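Local coordinates for protein alkyl hydroperoxide reductase E (Mycobacterium tuberculosis, PDB 5C04) that probably reduces hydrogen peroxide, organic hydroperoxides and peroxynitrite with mycoredoxin as the thiol donor, helping to protect the cell against oxidative stress, at residues A[51-54]-A[55-59]. The protein carries 1 engineered substitution. Numbering follows the deposited sequence.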
# COMPACT_ATOMS: atom_id res chain seq x y z
N ASP A 51 7.36 -0.50 -17.21
CA ASP A 51 7.35 0.30 -18.44
C ASP A 51 7.91 -0.51 -19.58
O ASP A 51 7.36 -0.44 -20.70
CB ASP A 51 8.12 1.62 -18.27
CG ASP A 51 7.36 2.66 -17.44
OD1 ASP A 51 6.19 2.43 -16.99
OD2 ASP A 51 7.91 3.78 -17.26
N GLN A 52 8.98 -1.28 -19.36
CA GLN A 52 9.54 -2.14 -20.41
C GLN A 52 8.49 -3.19 -20.80
O GLN A 52 8.29 -3.47 -21.99
CB GLN A 52 10.89 -2.76 -19.96
CG GLN A 52 11.40 -4.01 -20.70
CD GLN A 52 12.28 -3.75 -21.90
OE1 GLN A 52 12.76 -2.65 -22.13
NE2 GLN A 52 12.46 -4.78 -22.71
N LEU A 53 7.84 -3.79 -19.81
CA LEU A 53 6.80 -4.80 -20.09
C LEU A 53 5.68 -4.18 -20.94
O LEU A 53 5.26 -4.74 -21.97
CB LEU A 53 6.24 -5.33 -18.76
CG LEU A 53 5.47 -6.65 -18.79
CD1 LEU A 53 5.22 -7.15 -17.37
CD2 LEU A 53 4.16 -6.51 -19.52
N ARG A 54 5.23 -3.00 -20.54
CA ARG A 54 4.22 -2.20 -21.26
C ARG A 54 4.63 -1.97 -22.71
O ARG A 54 3.83 -2.22 -23.63
CB ARG A 54 4.02 -0.84 -20.57
CG ARG A 54 3.13 0.16 -21.31
CD ARG A 54 3.31 1.58 -20.80
NE ARG A 54 4.65 2.08 -21.12
CZ ARG A 54 5.25 3.14 -20.59
NH1 ARG A 54 4.70 3.84 -19.60
NH2 ARG A 54 6.46 3.47 -21.01
N ASP A 55 5.87 -1.52 -22.91
CA ASP A 55 6.39 -1.17 -24.25
C ASP A 55 6.43 -2.40 -25.17
O ASP A 55 6.45 -2.26 -26.42
CB ASP A 55 7.79 -0.53 -24.13
CG ASP A 55 7.77 0.86 -23.49
OD1 ASP A 55 6.70 1.46 -23.28
OD2 ASP A 55 8.88 1.36 -23.19
N HIS A 56 6.48 -3.60 -24.60
CA HIS A 56 6.54 -4.85 -25.37
C HIS A 56 5.40 -5.80 -25.08
O HIS A 56 5.53 -7.00 -25.19
CB HIS A 56 7.89 -5.52 -25.09
CG HIS A 56 9.05 -4.71 -25.56
ND1 HIS A 56 9.69 -3.78 -24.77
CD2 HIS A 56 9.67 -4.67 -26.77
CE1 HIS A 56 10.66 -3.21 -25.47
NE2 HIS A 56 10.67 -3.73 -26.68
N LEU A 57 4.26 -5.25 -24.66
CA LEU A 57 3.17 -6.07 -24.12
C LEU A 57 2.69 -7.19 -25.05
O LEU A 57 2.42 -8.28 -24.56
CB LEU A 57 2.00 -5.18 -23.69
CG LEU A 57 0.85 -5.87 -22.97
CD1 LEU A 57 1.31 -6.56 -21.69
CD2 LEU A 57 -0.26 -4.87 -22.73
N PRO A 58 2.64 -6.95 -26.37
CA PRO A 58 2.17 -8.04 -27.22
C PRO A 58 3.04 -9.31 -27.17
O PRO A 58 2.56 -10.40 -27.55
CB PRO A 58 2.21 -7.41 -28.61
CG PRO A 58 2.03 -5.95 -28.37
CD PRO A 58 2.85 -5.71 -27.14
N GLU A 59 4.28 -9.20 -26.71
CA GLU A 59 5.14 -10.36 -26.51
C GLU A 59 4.76 -11.18 -25.28
O GLU A 59 5.12 -12.35 -25.16
CB GLU A 59 6.60 -9.93 -26.41
CG GLU A 59 7.07 -9.13 -27.62
CD GLU A 59 8.53 -8.75 -27.55
OE1 GLU A 59 9.28 -9.39 -26.78
OE2 GLU A 59 8.93 -7.80 -28.28
O HOH W 1 11.25 0.05 -23.73
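D55 N donates to D51 O in what is still an ordinary i to i+4 bond, but one residue on, at H56, the chain leaves helical geometry: this is the C-terminal end of helix 44-55, whose first turn in this thioredoxin-fold peroxiredoxin holds C46, the probable active-site cysteine. The turn tightens there. H56 N reaches L53 O at 3.1 Å from above the carbonyl plane, keeping only a weak bond back to Q52 O, and L57 N bonds to R54 O in the same i to i+3 manner. The imidazole supplies the stronger partner at Q52 O: ND1 donates to it at 3.1 Å, the oxygen lying in the ring plane. The side chain thus helps satisfy a carbonyl at the helix end, and the bond helps hold the ring's rotation.

The close-packed side faces inward. L53 CD2 meets L57 CD1 at 3.6 Å, L53 being buried and L57 resting on T88 and F89.

Toward solvent the contacts are polar. R54 lies alongside D55 and grips it side-on, NE and NH2 both donating at 3.0 Å to the single oxygen OD1 from one face of the carboxylate; the bend at chi3 (67°) swings the guanidinium back to its neighbour. NH1 is engaged elsewhere, by the carbonyl of S85, and has a purely electrostatic pairing with D51 OD1, an oxygen that also accepts from Q47. The positive guanidinium thus sits between two acids and probably offsets their mutual repulsion. Looser still is the outer edge, where the amide of Q52, modelled in two conformers, lies near the imidazole in one of them, a doubtful contact. A water's weak bond to Q52 OE1 depends on the same conformer, but its bond to D55 OD2 is firm at 2.8 Å.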